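Local coordinates for Iron(III) ABC transporter, periplasmic iron-compound-binding protein (Vibrio cholerae, PDB 3TEF) that probably binds iron-loaded catecholate siderophores in the periplasm and delivers them to an ABC transporter for iron uptake, at residues A[34-45]-A[55-66]; A[107-115]-A[174-184]. All blocks are in the same frame, centred on the assembly; numbering follows the deposited sequence.

Contact 1: residues A[34-45]-A[55-66]; sequences DSFGIEPVAVSK and KYKSDKYPSAGS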
loop_
_atom_site.group_PDB
_atom_site.type_symbol
_atom_site.label_atom_id
_atom_site.label_comp_id
_atom_site.label_asym_id
_atom_site.label_seq_id
_atom_site.Cartn_x
_atom_site.Cartn_y
_atom_site.Cartn_z
ATOM N N ASP A 34 -12.641 6.967 0.806
ATOM C CA ASP A 34 -13.205 7.564 2.006
ATOM C C ASP A 34 -12.524 8.891 2.368
ATOM O O ASP A 34 -13.195 9.853 2.728
ATOM C CB ASP A 34 -13.151 6.582 3.172
ATOM C CG ASP A 34 -13.690 7.183 4.448
ATOM O OD1 ASP A 34 -14.924 7.222 4.604
ATOM O OD2 ASP A 34 -12.872 7.621 5.274
ATOM N N SER A 35 -11.196 8.937 2.267
ATOM C CA SER A 35 -10.428 10.129 2.627
ATOM C C SER A 35 -10.845 11.363 1.826
ATOM O O SER A 35 -10.827 12.493 2.347
ATOM C CB SER A 35 -8.926 9.886 2.456
ATOM O OG SER A 35 -8.465 8.902 3.362
ATOM N N PHE A 36 -11.207 11.148 0.567
ATOM C CA PHE A 36 -11.621 12.239 -0.315
ATOM C C PHE A 36 -13.129 12.503 -0.239
ATOM O O PHE A 36 -13.672 13.299 -1.003
ATOM C CB PHE A 36 -11.145 12.000 -1.761
ATOM C CG PHE A 36 -9.675 12.270 -1.963
ATOM C CD1 PHE A 36 -9.139 13.512 -1.642
ATOM C CD2 PHE A 36 -8.833 11.295 -2.472
ATOM C CE1 PHE A 36 -7.790 13.763 -1.819
ATOM C CE2 PHE A 36 -7.485 11.535 -2.644
ATOM C CZ PHE A 36 -6.962 12.773 -2.325
ATOM N N GLY A 37 -13.796 11.838 0.702
ATOM C CA GLY A 37 -15.160 12.183 1.049
ATOM C C GLY A 37 -16.249 11.442 0.308
ATOM O O GLY A 37 -17.407 11.847 0.332
ATOM N N ILE A 38 -15.883 10.347 -0.352
ATOM C CA ILE A 38 -16.853 9.544 -1.093
ATOM C C ILE A 38 -17.315 8.353 -0.253
ATOM O O ILE A 38 -16.496 7.712 0.397
ATOM C CB ILE A 38 -16.228 9.006 -2.401
ATOM C CG1 ILE A 38 -15.699 10.157 -3.276
ATOM C CG2 ILE A 38 -17.215 8.106 -3.133
ATOM C CD1 ILE A 38 -16.745 11.196 -3.644
ATOM N N GLU A 39 -18.615 8.051 -0.261
ATOM C CA GLU A 39 -19.118 6.930 0.530
ATOM C C GLU A 39 -19.632 5.814 -0.374
ATOM O O GLU A 39 -20.609 5.999 -1.085
ATOM C CB GLU A 39 -20.230 7.362 1.490
ATOM C CG GLU A 39 -20.647 6.250 2.448
ATOM C CD GLU A 39 -21.805 6.635 3.339
ATOM O OE1 GLU A 39 -22.297 7.778 3.218
ATOM O OE2 GLU A 39 -22.218 5.794 4.166
ATOM N N PRO A 40 -18.985 4.646 -0.320
ATOM C CA PRO A 40 -19.341 3.520 -1.196
ATOM C C PRO A 40 -20.621 2.842 -0.737
ATOM O O PRO A 40 -21.044 3.040 0.413
ATOM C CB PRO A 40 -18.175 2.552 -1.009
ATOM C CG PRO A 40 -17.719 2.821 0.407
ATOM C CD PRO A 40 -17.868 4.323 0.587
ATOM N N VAL A 41 -21.224 2.060 -1.625
ATOM C CA VAL A 41 -22.433 1.317 -1.311
ATOM C C VAL A 41 -22.164 -0.127 -0.885
ATOM O O VAL A 41 -23.033 -0.770 -0.291
ATOM C CB VAL A 41 -23.447 1.327 -2.479
ATOM C CG1 VAL A 41 -23.879 2.752 -2.805
ATOM C CG2 VAL A 41 -22.877 0.627 -3.709
ATOM N N ALA A 42 -20.967 -0.626 -1.181
ATOM C CA ALA A 42 -20.568 -1.980 -0.813
ATOM C C ALA A 42 -19.044 -2.053 -0.803
ATOM O O ALA A 42 -18.377 -1.326 -1.549
ATOM C CB ALA A 42 -21.149 -2.994 -1.782
ATOM N N VAL A 43 -18.499 -2.896 0.071
ATOM C CA VAL A 43 -17.056 -2.958 0.273
ATOM C C VAL A 43 -16.589 -4.372 0.545
ATOM O O VAL A 43 -17.340 -5.198 1.066
ATOM C CB VAL A 43 -16.603 -2.070 1.454
ATOM C CG1 VAL A 43 -16.956 -0.618 1.184
ATOM C CG2 VAL A 43 -17.236 -2.556 2.769
ATOM N N SER A 44 -15.340 -4.656 0.204
ATOM C CA SER A 44 -14.763 -5.919 0.629
ATOM C C SER A 44 -14.677 -5.927 2.151
ATOM O O SER A 44 -14.736 -4.878 2.800
ATOM C CB SER A 44 -13.389 -6.147 -0.010
ATOM O OG SER A 44 -12.571 -5.011 0.158
ATOM N N LYS A 45 -14.567 -7.129 2.695
ATOM C CA LYS A 45 -14.461 -7.329 4.123
ATOM C C LYS A 45 -13.160 -8.063 4.383
ATOM O O LYS A 45 -12.807 -8.998 3.654
ATOM C CB LYS A 45 -15.650 -8.153 4.614
ATOM C CG LYS A 45 -17.000 -7.561 4.251
ATOM C CD LYS A 45 -17.353 -6.338 5.105
ATOM C CE LYS A 45 -18.661 -5.715 4.634
ATOM N NZ LYS A 45 -19.195 -4.731 5.651
ATOM N N LYS A 55 -15.949 1.857 10.225
ATOM C CA LYS A 55 -17.378 1.855 9.946
ATOM C C LYS A 55 -17.737 0.904 8.812
ATOM O O LYS A 55 -18.842 0.364 8.767
ATOM C CB LYS A 55 -17.911 3.262 9.651
ATOM C CG LYS A 55 -17.643 3.803 8.253
ATOM C CD LYS A 55 -18.416 5.101 8.062
ATOM C CE LYS A 55 -18.283 5.657 6.665
ATOM N NZ LYS A 55 -19.000 6.964 6.488
ATOM N N TYR A 56 -16.787 0.696 7.903
ATOM C CA TYR A 56 -17.020 -0.172 6.753
ATOM C C TYR A 56 -17.000 -1.648 7.118
ATOM O O TYR A 56 -17.263 -2.500 6.274
ATOM C CB TYR A 56 -16.009 0.147 5.637
ATOM C CG TYR A 56 -16.147 1.562 5.141
ATOM C CD1 TYR A 56 -17.242 1.934 4.373
ATOM C CD2 TYR A 56 -15.192 2.533 5.448
ATOM C CE1 TYR A 56 -17.397 3.227 3.916
ATOM C CE2 TYR A 56 -15.335 3.847 4.983
ATOM C CZ TYR A 56 -16.441 4.180 4.221
ATOM O OH TYR A 56 -16.603 5.466 3.752
ATOM N N LYS A 57 -16.708 -1.959 8.377
ATOM C CA LYS A 57 -16.706 -3.351 8.798
ATOM C C LYS A 57 -18.124 -3.858 9.033
ATOM O O LYS A 57 -18.354 -5.063 9.022
ATOM C CB LYS A 57 -15.930 -3.558 10.093
ATOM C CG LYS A 57 -14.450 -3.248 10.067
ATOM C CD LYS A 57 -13.992 -3.181 11.509
ATOM C CE LYS A 57 -12.591 -3.701 11.716
ATOM N NZ LYS A 57 -12.174 -3.433 13.126
ATOM N N SER A 58 -19.069 -2.948 9.247
ATOM C CA SER A 58 -20.426 -3.367 9.614
ATOM C C SER A 58 -21.315 -3.731 8.429
ATOM O O SER A 58 -21.001 -3.420 7.276
ATOM C CB SER A 58 -21.117 -2.304 10.468
ATOM O OG SER A 58 -21.811 -1.383 9.651
ATOM N N ASP A 59 -22.437 -4.376 8.737
ATOM C CA ASP A 59 -23.424 -4.782 7.735
ATOM C C ASP A 59 -24.172 -3.602 7.140
ATOM O O ASP A 59 -25.018 -3.793 6.271
ATOM C CB ASP A 59 -24.468 -5.714 8.349
ATOM C CG ASP A 59 -23.904 -7.059 8.722
ATOM O OD1 ASP A 59 -22.886 -7.465 8.117
ATOM O OD2 ASP A 59 -24.485 -7.711 9.619
ATOM N N LYS A 60 -23.899 -2.389 7.610
ATOM C CA LYS A 60 -24.437 -1.215 6.930
ATOM C C LYS A 60 -23.934 -1.238 5.473
ATOM O O LYS A 60 -24.607 -0.782 4.553
ATOM C CB LYS A 60 -24.007 0.078 7.619
ATOM C CG LYS A 60 -24.588 1.311 6.972
ATOM C CD LYS A 60 -24.209 2.577 7.718
ATOM C CE LYS A 60 -24.629 3.807 6.931
ATOM N NZ LYS A 60 -24.189 5.049 7.608
ATOM N N TYR A 61 -22.737 -1.779 5.290
ATOM C CA TYR A 61 -22.137 -1.892 3.963
ATOM C C TYR A 61 -22.061 -3.361 3.541
ATOM O O TYR A 61 -21.300 -4.137 4.110
ATOM C CB TYR A 61 -20.745 -1.253 3.982
ATOM C CG TYR A 61 -20.781 0.192 4.409
ATOM C CD1 TYR A 61 -21.014 1.195 3.483
ATOM C CD2 TYR A 61 -20.637 0.556 5.759
ATOM C CE1 TYR A 61 -21.069 2.508 3.849
ATOM C CE2 TYR A 61 -20.685 1.878 6.136
ATOM C CZ TYR A 61 -20.909 2.848 5.175
ATOM O OH TYR A 61 -20.965 4.172 5.541
ATOM N N PRO A 62 -22.868 -3.754 2.540
ATOM C CA PRO A 62 -22.882 -5.145 2.075
ATOM C C PRO A 62 -21.500 -5.573 1.599
ATOM O O PRO A 62 -20.756 -4.746 1.080
ATOM C CB PRO A 62 -23.854 -5.115 0.893
ATOM C CG PRO A 62 -24.757 -3.963 1.188
ATOM C CD PRO A 62 -23.880 -2.931 1.862
ATOM N N SER A 63 -21.173 -6.847 1.782
ATOM C CA SER A 63 -19.862 -7.364 1.426
ATOM C C SER A 63 -19.743 -7.536 -0.075
ATOM O O SER A 63 -20.571 -8.196 -0.697
ATOM C CB SER A 63 -19.616 -8.720 2.074
ATOM O OG SER A 63 -18.373 -9.238 1.631
ATOM N N ALA A 64 -18.696 -6.954 -0.640
ATOM C CA ALA A 64 -18.399 -7.135 -2.054
ATOM C C ALA A 64 -17.378 -8.252 -2.249
ATOM O O ALA A 64 -16.854 -8.447 -3.360
ATOM C CB ALA A 64 -17.894 -5.837 -2.644
ATOM N N GLY A 65 -17.098 -8.983 -1.171
ATOM C CA GLY A 65 -16.160 -10.090 -1.204
ATOM C C GLY A 65 -14.946 -9.857 -0.330
ATOM O O GLY A 65 -14.991 -9.030 0.578
ATOM N N SER A 66 -13.875 -10.602 -0.589
ATOM C CA SER A 66 -12.634 -10.456 0.159
ATOM C C SER A 66 -11.699 -9.544 -0.612
ATOM O O SER A 66 -12.088 -9.003 -1.636
ATOM C CB SER A 66 -11.970 -11.813 0.371
ATOM O OG SER A 66 -11.464 -12.329 -0.855
HETATM O O HOH W 1 -16.131 8.228 6.605
HETATM O O HOH W 2 -24.834 0.918 2.099
HETATM O O HOH W 3 -14.774 -3.538 5.222
HETATM O O HOH W 4 -20.289 -6.802 7.352
#
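Backbone hydrogen bonds tie Val43 and Lys45 to 62-65: Val43 N gives to Pro62 O (3.1 Å), and Ala64 N to Val43 O. These two make a single parallel bridge, Val43 with Ser63, on the short edge strand 42-43; Lys45 N to Gly65 O extends the pairing. Two tyrosine hydroxyls bond to carboxylates. Tyr56 OH donates to Asp34 OD1 (2.6 Å) on its anti side, somewhat out of the carboxylate plane, with carboxylate and ring planes 82° apart; a water carries the same oxygen on to Lys55 NZ. Tyr61 OH reaches Glu39 OE2 in a very short 2.5 Å bond, and Lys60 NZ lies 4.0 Å from that OE2, too far for a salt bridge. Among apolar contacts, Pro40 CD meets Tyr56 CE1 at 3.5 Å and Val43 CG2 sits 3.9 Å from Tyr61 CB; within 55-66, Tyr56 CD1 lies over the centre of the Tyr61 ring. The ammonium of Lys45 is held by carbonyls. Bent at chi2 (-74°), its chain carries NZ to Tyr61 O (2.7 Å, in the carbonyl plane) and Tyr56 O (3.0 Å), and a water links it to Asp59 OD1. With two firm carbonyl bonds and a weak third from Lys57 O, the ammonium holds the 56-61 loop around a charge that these carbonyls would be expected to stabilise.

Contact 2: residues A[107-115]-A[174-184]; sequences AEADQGYWE and ANSRFSSVYKD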
loop_
_atom_site.group_PDB
_atom_site.type_symbol
_atom_site.label_atom_id
_atom_site.label_comp_id
_atom_site.label_asym_id
_atom_site.label_seq_id
_atom_site.Cartn_x
_atom_site.Cartn_y
_atom_site.Cartn_z
ATOM N N ALA A 107 -0.271 0.913 -6.843
ATOM C CA ALA A 107 1.071 1.454 -7.066
ATOM C C ALA A 107 1.798 0.633 -8.127
ATOM O O ALA A 107 1.491 -0.538 -8.314
ATOM C CB ALA A 107 1.853 1.408 -5.796
ATOM N N GLU A 108 2.780 1.245 -8.787
ATOM C CA GLU A 108 3.614 0.536 -9.772
ATOM C C GLU A 108 5.089 0.602 -9.380
ATOM O O GLU A 108 5.637 1.684 -9.180
ATOM C CB GLU A 108 3.423 1.128 -11.165
ATOM C CG GLU A 108 1.995 1.082 -11.673
ATOM C CD GLU A 108 1.470 -0.330 -11.752
ATOM O OE1 GLU A 108 2.273 -1.243 -12.040
ATOM O OE2 GLU A 108 0.266 -0.529 -11.498
ATOM N N ALA A 109 5.725 -0.557 -9.262
ATOM C CA ALA A 109 7.124 -0.619 -8.835
ATOM C C ALA A 109 8.075 0.033 -9.833
ATOM O O ALA A 109 9.031 0.712 -9.442
ATOM C CB ALA A 109 7.535 -2.072 -8.561
ATOM N N ASP A 110 7.826 -0.165 -11.126
ATOM C CA ASP A 110 8.725 0.404 -12.125
ATOM C C ASP A 110 8.789 1.939 -12.099
ATOM O O ASP A 110 9.880 2.512 -12.019
ATOM C CB ASP A 110 8.475 -0.173 -13.536
ATOM C CG ASP A 110 7.197 0.348 -14.192
ATOM O OD1 ASP A 110 6.213 0.663 -13.489
ATOM O OD2 ASP A 110 7.171 0.417 -15.444
ATOM N N GLN A 111 7.644 2.612 -12.132
ATOM C CA GLN A 111 7.670 4.079 -12.077
ATOM C C GLN A 111 7.888 4.601 -10.656
ATOM O O GLN A 111 8.288 5.750 -10.458
ATOM C CB GLN A 111 6.419 4.692 -12.715
ATOM C CG GLN A 111 5.118 4.099 -12.248
ATOM C CD GLN A 111 3.929 4.650 -13.017
ATOM O OE1 GLN A 111 3.115 3.892 -13.552
ATOM N NE2 GLN A 111 3.828 5.974 -13.081
ATOM N N GLY A 112 7.643 3.745 -9.670
ATOM C CA GLY A 112 7.872 4.108 -8.282
ATOM C C GLY A 112 6.580 4.379 -7.538
ATOM O O GLY A 112 5.612 4.886 -8.107
ATOM N N TYR A 113 6.581 4.054 -6.249
ATOM C CA TYR A 113 5.380 4.203 -5.428
ATOM C C TYR A 113 4.738 5.597 -5.494
ATOM O O TYR A 113 3.541 5.724 -5.763
ATOM C CB TYR A 113 5.670 3.850 -3.968
ATOM C CG TYR A 113 4.458 4.062 -3.091
ATOM C CD1 TYR A 113 3.467 3.080 -2.998
ATOM C CD2 TYR A 113 4.289 5.246 -2.371
ATOM C CE1 TYR A 113 2.348 3.269 -2.214
ATOM C CE2 TYR A 113 3.168 5.447 -1.574
ATOM C CZ TYR A 113 2.203 4.450 -1.506
ATOM O OH TYR A 113 1.081 4.622 -0.750
ATOM N N TRP A 114 5.515 6.643 -5.240
ATOM C CA TRP A 114 4.906 7.973 -5.124
ATOM C C TRP A 114 4.429 8.554 -6.460
ATOM O O TRP A 114 3.319 9.089 -6.547
ATOM C CB TRP A 114 5.805 8.948 -4.339
ATOM C CG TRP A 114 5.239 10.347 -4.180
ATOM C CD1 TRP A 114 5.898 11.526 -4.428
ATOM C CD2 TRP A 114 3.916 10.714 -3.757
ATOM N NE1 TRP A 114 5.069 12.590 -4.189
ATOM C CE2 TRP A 114 3.843 12.123 -3.771
ATOM C CE3 TRP A 114 2.779 9.988 -3.363
ATOM C CZ2 TRP A 114 2.692 12.828 -3.404
ATOM C CZ3 TRP A 114 1.628 10.685 -3.003
ATOM C CH2 TRP A 114 1.593 12.096 -3.031
ATOM N N GLU A 115 5.235 8.422 -7.510
ATOM C CA GLU A 115 4.795 8.894 -8.822
ATOM C C GLU A 115 3.516 8.177 -9.245
ATOM O O GLU A 115 2.582 8.808 -9.728
ATOM C CB GLU A 115 5.888 8.723 -9.884
ATOM C CG GLU A 115 7.190 9.450 -9.572
ATOM C CD GLU A 115 7.106 10.950 -9.789
ATOM O OE1 GLU A 115 5.977 11.467 -9.953
ATOM O OE2 GLU A 115 8.172 11.611 -9.799
ATOM N N ALA A 174 14.426 -2.098 -4.640
ATOM C CA ALA A 174 13.897 -0.881 -5.255
ATOM C C ALA A 174 12.800 -1.131 -6.288
ATOM O O ALA A 174 11.946 -0.273 -6.515
ATOM C CB ALA A 174 15.028 -0.067 -5.875
ATOM N N ASN A 175 12.836 -2.295 -6.928
ATOM C CA ASN A 175 11.874 -2.602 -7.976
ATOM C C ASN A 175 10.802 -3.565 -7.498
ATOM O O ASN A 175 10.407 -4.496 -8.198
ATOM C CB ASN A 175 12.602 -3.121 -9.212
ATOM C CG ASN A 175 13.536 -2.075 -9.806
ATOM O OD1 ASN A 175 13.145 -0.924 -10.000
ATOM N ND2 ASN A 175 14.779 -2.463 -10.067
ATOM N N SER A 176 10.322 -3.305 -6.290
ATOM C CA SER A 176 9.363 -4.163 -5.629
ATOM C C SER A 176 8.179 -3.328 -5.159
ATOM O O SER A 176 8.133 -2.106 -5.360
ATOM C CB SER A 176 10.010 -4.813 -4.407
ATOM O OG SER A 176 10.130 -3.862 -3.357
ATOM N N ARG A 177 7.233 -3.993 -4.512
ATOM C CA ARG A 177 6.092 -3.302 -3.945
ATOM C C ARG A 177 6.544 -2.264 -2.917
ATOM O O ARG A 177 5.783 -1.366 -2.580
ATOM C CB ARG A 177 5.144 -4.303 -3.289
ATOM C CG ARG A 177 5.783 -5.108 -2.160
ATOM C CD ARG A 177 4.902 -6.300 -1.795
ATOM N NE ARG A 177 3.594 -5.870 -1.306
ATOM C CZ ARG A 177 2.488 -6.604 -1.379
ATOM N NH1 ARG A 177 2.515 -7.814 -1.939
ATOM N NH2 ARG A 177 1.346 -6.130 -0.895
ATOM N N PHE A 178 7.769 -2.398 -2.412
ATOM C CA PHE A 178 8.292 -1.422 -1.442
ATOM C C PHE A 178 9.270 -0.445 -2.095
ATOM O O PHE A 178 10.187 0.055 -1.448
ATOM C CB PHE A 178 8.932 -2.119 -0.235
ATOM C CG PHE A 178 7.996 -3.033 0.490
ATOM C CD1 PHE A 178 6.938 -2.520 1.224
ATOM C CD2 PHE A 178 8.151 -4.412 0.422
ATOM C CE1 PHE A 178 6.055 -3.373 1.884
ATOM C CE2 PHE A 178 7.283 -5.267 1.091
ATOM C CZ PHE A 178 6.235 -4.747 1.824
ATOM N N SER A 179 9.056 -0.176 -3.379
ATOM C CA SER A 179 9.903 0.760 -4.121
ATOM C C SER A 179 10.040 2.123 -3.424
ATOM O O SER A 179 11.078 2.776 -3.530
ATOM C CB SER A 179 9.377 0.945 -5.548
ATOM O OG SER A 179 8.137 1.633 -5.579
ATOM N N SER A 180 8.999 2.534 -2.701
ATOM C CA SER A 180 8.990 3.827 -2.008
ATOM C C SER A 180 10.254 4.067 -1.185
ATOM O O SER A 180 10.804 5.176 -1.176
ATOM C CB SER A 180 7.777 3.904 -1.089
ATOM O OG SER A 180 7.796 2.793 -0.215
ATOM N N VAL A 181 10.704 3.027 -0.490
ATOM C CA VAL A 181 11.867 3.117 0.383
ATOM C C VAL A 181 13.085 3.672 -0.357
ATOM O O VAL A 181 13.829 4.494 0.184
ATOM C CB VAL A 181 12.229 1.743 0.980
ATOM C CG1 VAL A 181 13.521 1.830 1.780
ATOM C CG2 VAL A 181 11.089 1.230 1.880
ATOM N N TYR A 182 13.268 3.220 -1.592
ATOM C CA TYR A 182 14.484 3.512 -2.347
ATOM C C TYR A 182 14.291 4.637 -3.356
ATOM O O TYR A 182 15.130 5.535 -3.466
ATOM C CB TYR A 182 14.976 2.227 -3.026
ATOM C CG TYR A 182 15.181 1.142 -2.001
ATOM C CD1 TYR A 182 16.240 1.215 -1.111
ATOM C CD2 TYR A 182 14.281 0.085 -1.867
ATOM C CE1 TYR A 182 16.430 0.268 -0.141
ATOM C CE2 TYR A 182 14.462 -0.879 -0.879
ATOM C CZ TYR A 182 15.541 -0.779 -0.024
ATOM O OH TYR A 182 15.760 -1.718 0.961
ATOM N N LYS A 183 13.183 4.589 -4.085
ATOM C CA LYS A 183 12.935 5.533 -5.170
ATOM C C LYS A 183 12.363 6.869 -4.698
ATOM O O LYS A 183 12.588 7.907 -5.326
ATOM C CB LYS A 183 12.028 4.911 -6.235
ATOM C CG LYS A 183 12.592 3.643 -6.855
ATOM C CD LYS A 183 11.861 3.252 -8.134
ATOM C CE LYS A 183 12.427 1.953 -8.697
ATOM N NZ LYS A 183 11.819 1.600 -10.012
ATOM N N ASP A 184 11.622 6.843 -3.600
ATOM C CA ASP A 184 10.946 8.045 -3.115
ATOM C C ASP A 184 11.538 8.597 -1.840
ATOM O O ASP A 184 11.631 9.799 -1.686
ATOM C CB ASP A 184 9.456 7.781 -2.912
ATOM C CG ASP A 184 8.784 7.297 -4.174
ATOM O OD1 ASP A 184 9.057 7.861 -5.254
ATOM O OD2 ASP A 184 7.990 6.339 -4.094
#
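The backbones come closest at Tyr113 and Ser180, CA atoms 5.0 Å apart, where the first turn of helix 113-128 meets the short helix at 180-184. Two side chains of 174-184 accept amide protons at that turn. Ser179 OG takes Tyr113 N at 3.0 Å, with a bent N-H...O angle of 130°; chi1 of 68° sets this hydroxyl between its own N and carbonyl carbon, turned to the helix start. Asp184 OD2 receives Trp114 N at 2.7 Å, the donor standing 44° out of the carboxylate plane, and the carboxylate also packs on Trp114 CB. Alongside, the CB atoms of Tyr113 and Ser180 touch at 3.6 Å, while the Tyr113 hydroxyl leads away to Thr270. Lys183, extended beyond CG, runs past Gly112 so that NZ bonds to Ala109 O (3.0 Å) and Asp110 O (2.9 Å), and within its own segment to Asn175 OD1. Toward the start of both segments, Ala109 CB rests 3.3 Å from Ser176 O. The first amides of helix 113-128, which follow the N-cap Gly112 and have no earlier helical carbonyl to bond, are thus satisfied by side chains remote in sequence; the negative Asp184 would suit the positive end of the helix dipole.

Overall arrangement
Contact 1 closes before contact 2 opens along the chain, and the two lie on opposite sides of its centre, with centres 28 Å apart and nearest atoms about 9 Å apart, so they do not touch. Contact 1 sits at the edge of the parallel sheet 42-43, 22-25, 82-85, 102-104. Contact 2 brings the loop leaving strand 102-104 of that sheet, and the start of helix 113-128, against residues following strand 168-172 of the mixed sheet. Helix 267-279 borders both, touching Phe36 near contact 1 and Tyr113 at contact 2. Contact 1 is thus local to one sheet, whereas contact 2 spans elements of both, consistent with the two-lobed, helix-linked fold of siderophore-binding proteins in this family.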